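Long-range contact in E3 SUMO-protein ligase SIZ2 (Saccharomyces cerevisiae, PDB 6U75), which probably acts as an E3 ligase that promotes attachment of SUMO to target proteins such as septins, and contains a zinc-binding SP-RING domain: residues L183-P197 with V244-V258. Numbering follows the deposited sequence.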
# COMPACT_ATOMS: atom_id res chain seq x y z
N LEU A 183 19.33 -20.36 -2.77
CA LEU A 183 18.06 -19.85 -2.27
C LEU A 183 18.28 -19.23 -0.90
O LEU A 183 18.75 -19.91 0.02
CB LEU A 183 17.02 -20.98 -2.19
CG LEU A 183 15.71 -20.67 -1.46
CD1 LEU A 183 14.90 -19.64 -2.23
CD2 LEU A 183 14.91 -21.94 -1.25
N SER A 184 17.96 -17.95 -0.77
CA SER A 184 18.09 -17.26 0.51
C SER A 184 16.84 -17.46 1.34
O SER A 184 15.72 -17.36 0.84
CB SER A 184 18.34 -15.77 0.29
OG SER A 184 18.28 -15.06 1.52
N LEU A 185 17.03 -17.75 2.63
CA LEU A 185 15.94 -17.80 3.58
C LEU A 185 15.69 -16.46 4.25
O LEU A 185 14.84 -16.37 5.15
CB LEU A 185 16.22 -18.86 4.66
CG LEU A 185 16.45 -20.29 4.16
CD1 LEU A 185 16.55 -21.25 5.34
CD2 LEU A 185 15.36 -20.72 3.20
N GLN A 186 16.39 -15.41 3.83
CA GLN A 186 16.27 -14.08 4.41
C GLN A 186 15.35 -13.22 3.57
O GLN A 186 15.23 -13.40 2.35
CB GLN A 186 17.64 -13.42 4.54
CG GLN A 186 18.68 -14.27 5.24
CD GLN A 186 18.25 -14.67 6.64
OE1 GLN A 186 17.72 -15.76 6.85
NE2 GLN A 186 18.47 -13.79 7.61
N CYS A 187 14.71 -12.27 4.22
CA CYS A 187 13.83 -11.32 3.55
C CYS A 187 14.64 -10.15 3.00
O CYS A 187 15.49 -9.62 3.72
CB CYS A 187 12.76 -10.81 4.50
SG CYS A 187 11.63 -9.61 3.78
N PRO A 188 14.41 -9.72 1.76
CA PRO A 188 15.16 -8.56 1.26
C PRO A 188 14.84 -7.28 2.02
O PRO A 188 15.70 -6.40 2.14
CB PRO A 188 14.72 -8.45 -0.21
CG PRO A 188 14.09 -9.76 -0.54
CD PRO A 188 13.51 -10.27 0.74
N ILE A 189 13.62 -7.16 2.55
CA ILE A 189 13.21 -5.93 3.21
C ILE A 189 13.71 -5.89 4.64
O ILE A 189 14.35 -4.92 5.07
CB ILE A 189 11.68 -5.78 3.14
CG1 ILE A 189 11.19 -5.87 1.69
CG2 ILE A 189 11.24 -4.47 3.78
CD1 ILE A 189 9.69 -5.81 1.54
N SER A 190 13.44 -6.94 5.41
CA SER A 190 13.77 -6.96 6.83
C SER A 190 15.19 -7.42 7.12
O SER A 190 15.71 -7.13 8.19
CB SER A 190 12.78 -7.86 7.58
OG SER A 190 13.05 -9.22 7.34
N CYS A 191 15.81 -8.14 6.18
CA CYS A 191 17.15 -8.68 6.39
C CYS A 191 17.17 -9.66 7.56
O CYS A 191 18.18 -9.81 8.25
CB CYS A 191 18.18 -7.57 6.61
SG CYS A 191 18.22 -6.35 5.28
N THR A 192 16.04 -10.33 7.79
CA THR A 192 15.91 -11.33 8.83
C THR A 192 15.27 -12.58 8.23
O THR A 192 14.77 -12.57 7.11
CB THR A 192 15.06 -10.82 10.00
OG1 THR A 192 13.74 -10.50 9.54
CG2 THR A 192 15.69 -9.58 10.62
N ARG A 193 15.31 -13.67 9.00
CA ARG A 193 14.74 -14.92 8.54
C ARG A 193 13.25 -14.75 8.27
O ARG A 193 12.49 -14.28 9.12
CB ARG A 193 14.97 -16.01 9.59
CG ARG A 193 14.34 -17.35 9.26
CD ARG A 193 15.34 -18.48 9.43
NE ARG A 193 14.69 -19.77 9.63
CZ ARG A 193 15.30 -20.95 9.52
NH1 ARG A 193 16.59 -21.01 9.19
NH2 ARG A 193 14.62 -22.07 9.72
N MET A 194 12.83 -15.14 7.06
CA MET A 194 11.43 -15.00 6.68
C MET A 194 10.55 -15.86 7.56
O MET A 194 10.90 -16.99 7.91
CB MET A 194 11.24 -15.39 5.21
CG MET A 194 11.70 -14.34 4.22
SD MET A 194 11.43 -14.83 2.51
CE MET A 194 12.59 -16.19 2.37
N LYS A 195 9.39 -15.33 7.92
CA LYS A 195 8.35 -16.09 8.61
C LYS A 195 7.20 -16.48 7.69
O LYS A 195 6.62 -17.55 7.87
CB LYS A 195 7.81 -15.30 9.80
CG LYS A 195 8.82 -15.13 10.93
CD LYS A 195 8.15 -15.15 12.31
CE LYS A 195 7.59 -13.80 12.70
NZ LYS A 195 8.67 -12.85 13.11
N TYR A 196 6.88 -15.63 6.71
CA TYR A 196 5.78 -15.87 5.78
C TYR A 196 6.30 -15.69 4.36
O TYR A 196 6.00 -14.69 3.69
CB TYR A 196 4.61 -14.93 6.06
CG TYR A 196 4.30 -14.76 7.53
CD1 TYR A 196 3.61 -15.74 8.24
CD2 TYR A 196 4.69 -13.61 8.21
CE1 TYR A 196 3.33 -15.58 9.58
CE2 TYR A 196 4.40 -13.44 9.55
CZ TYR A 196 3.72 -14.43 10.23
OH TYR A 196 3.44 -14.27 11.57
N PRO A 197 7.09 -16.64 3.86
CA PRO A 197 7.68 -16.48 2.52
C PRO A 197 6.60 -16.50 1.45
O PRO A 197 5.91 -17.51 1.26
CB PRO A 197 8.62 -17.69 2.40
CG PRO A 197 8.05 -18.70 3.33
CD PRO A 197 7.44 -17.93 4.47
N VAL A 244 9.61 -22.95 -0.04
CA VAL A 244 10.47 -22.21 0.88
C VAL A 244 9.95 -22.32 2.31
O VAL A 244 10.73 -22.38 3.26
CB VAL A 244 10.57 -20.73 0.44
CG1 VAL A 244 11.52 -19.97 1.35
CG2 VAL A 244 11.02 -20.64 -1.01
N ASP A 245 8.63 -22.36 2.47
CA ASP A 245 8.06 -22.49 3.81
C ASP A 245 8.48 -23.80 4.46
O ASP A 245 8.87 -23.82 5.63
CB ASP A 245 6.53 -22.39 3.74
CG ASP A 245 5.88 -22.52 5.10
OD1 ASP A 245 6.02 -21.59 5.92
OD2 ASP A 245 5.22 -23.56 5.35
N ASN A 246 8.43 -24.90 3.71
CA ASN A 246 8.85 -26.19 4.25
C ASN A 246 10.35 -26.21 4.51
O ASN A 246 10.80 -26.80 5.49
CB ASN A 246 8.45 -27.32 3.31
CG ASN A 246 6.94 -27.43 3.14
OD1 ASN A 246 6.18 -26.88 3.93
ND2 ASN A 246 6.51 -28.16 2.12
N ILE A 247 11.13 -25.58 3.63
CA ILE A 247 12.57 -25.51 3.87
C ILE A 247 12.86 -24.78 5.17
O ILE A 247 13.73 -25.18 5.95
CB ILE A 247 13.29 -24.85 2.68
CG1 ILE A 247 13.21 -25.77 1.45
CG2 ILE A 247 14.74 -24.54 3.03
CD1 ILE A 247 13.90 -25.22 0.22
N ILE A 248 12.13 -23.69 5.44
CA ILE A 248 12.36 -22.92 6.66
C ILE A 248 11.91 -23.71 7.88
O ILE A 248 12.62 -23.76 8.89
CB ILE A 248 11.64 -21.56 6.58
CG1 ILE A 248 12.25 -20.70 5.48
CG2 ILE A 248 11.70 -20.85 7.92
CD1 ILE A 248 11.45 -19.45 5.16
N GLN A 249 10.74 -24.34 7.81
CA GLN A 249 10.24 -25.09 8.96
C GLN A 249 11.13 -26.28 9.31
O GLN A 249 11.01 -26.81 10.42
CB GLN A 249 8.81 -25.58 8.69
CG GLN A 249 7.78 -24.47 8.61
CD GLN A 249 7.64 -23.70 9.90
OE1 GLN A 249 8.50 -22.89 10.25
NE2 GLN A 249 6.55 -23.95 10.63
N ASN A 250 12.01 -26.69 8.41
CA ASN A 250 12.91 -27.82 8.62
C ASN A 250 14.36 -27.37 8.56
O ASN A 250 15.22 -28.04 7.98
CB ASN A 250 12.63 -28.92 7.60
CG ASN A 250 11.17 -29.33 7.56
OD1 ASN A 250 10.52 -29.24 6.53
ND2 ASN A 250 10.65 -29.78 8.70
N CYS A 251 14.65 -26.21 9.15
CA CYS A 251 16.00 -25.67 9.22
C CYS A 251 16.19 -24.96 10.55
O CYS A 251 15.23 -24.50 11.17
CB CYS A 251 16.28 -24.68 8.07
SG CYS A 251 17.03 -25.42 6.61
N ASN A 252 17.45 -24.89 10.98
CA ASN A 252 17.80 -24.18 12.20
C ASN A 252 18.02 -22.70 11.90
O ASN A 252 18.47 -22.33 10.82
CB ASN A 252 19.05 -24.79 12.83
CG ASN A 252 18.82 -26.20 13.33
OD1 ASN A 252 17.78 -26.51 13.92
ND2 ASN A 252 19.80 -27.08 13.10
N GLU A 253 17.70 -21.86 12.89
CA GLU A 253 17.79 -20.42 12.72
C GLU A 253 19.13 -19.97 12.14
O GLU A 253 19.20 -18.91 11.51
CB GLU A 253 17.56 -19.72 14.06
CG GLU A 253 16.22 -20.02 14.72
CD GLU A 253 15.04 -19.46 13.95
OE1 GLU A 253 14.33 -20.26 13.30
OE2 GLU A 253 14.83 -18.23 13.99
N ASP A 254 20.19 -20.76 12.33
CA ASP A 254 21.51 -20.33 11.88
C ASP A 254 21.59 -20.17 10.37
O ASP A 254 22.35 -19.32 9.88
CB ASP A 254 22.56 -21.35 12.35
CG ASP A 254 23.96 -21.01 11.86
OD1 ASP A 254 24.55 -20.04 12.37
OD2 ASP A 254 24.45 -21.72 10.96
N VAL A 255 20.82 -20.95 9.62
CA VAL A 255 20.99 -21.01 8.17
C VAL A 255 20.39 -19.76 7.53
O VAL A 255 19.24 -19.40 7.81
CB VAL A 255 20.34 -22.29 7.61
CG1 VAL A 255 20.48 -22.32 6.09
CG2 VAL A 255 20.98 -23.52 8.23
N GLU A 256 21.16 -19.11 6.67
CA GLU A 256 20.71 -17.97 5.89
C GLU A 256 20.55 -18.26 4.41
O GLU A 256 19.73 -17.62 3.75
CB GLU A 256 21.68 -16.79 6.05
CG GLU A 256 22.02 -16.44 7.49
CD GLU A 256 22.94 -15.24 7.59
OE1 GLU A 256 22.46 -14.13 7.91
OE2 GLU A 256 24.15 -15.40 7.35
N GLN A 257 21.32 -19.21 3.88
CA GLN A 257 21.25 -19.60 2.48
C GLN A 257 21.11 -21.12 2.39
O GLN A 257 21.29 -21.84 3.38
CB GLN A 257 22.48 -19.14 1.70
CG GLN A 257 22.59 -17.63 1.53
CD GLN A 257 23.68 -17.24 0.55
OE1 GLN A 257 24.66 -17.97 0.37
NE2 GLN A 257 23.53 -16.08 -0.08
N VAL A 258 20.79 -21.60 1.19
CA VAL A 258 20.65 -23.02 0.94
C VAL A 258 20.99 -23.29 -0.52
O VAL A 258 20.74 -22.46 -1.40
CB VAL A 258 19.23 -23.53 1.28
CG1 VAL A 258 19.02 -24.92 0.75
CG2 VAL A 258 19.00 -23.49 2.79
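In the SP-RING domain, Arg193 reaches from the loop after strand 181-184 into the turn that follows helix 242-249. With Arg193 CG anti to its own N (chi1 177°), the side chain extends past that of Ile248, the two running in opposite directions; Ile248 CG2 sits 3.6 Å from Arg193 NE. The guanidinium ends among backbone carbonyls. Arg193 NH2 is 2.7 Å from Ile248 O and makes a weak hydrogen bond to Cys251 O. Arg193 NH1 lies 2.8 Å from Asn252 O and bonds weakly to Val255 O, near the guanidinium plane. Glu253 covers one face; Glu253 OE1 forms a long salt bridge to Arg193 NE (3.7 Å) by charge alone. The guanidinium lies between the helix end and the type I turn 252-255. Beyond that turn the chain joins the antiparallel sheet of the SP-RING. Leu183 N donates to Val258 O in the carbonyl plane, and Leu185 N donates to Glu256 O (2.9 Å) from above the plane of that carbonyl. Leu185 lies between sheet and helix: CD2 meets Ile247 CG2 and Ile248 CG1, and CD1 meets Val258 CG2. Leu183 CD2 meets Ile247 CD1 tip to tip at 3.7 Å. Pro197 CB packs on Val244 CG1 (3.8 Å), beside Cys208.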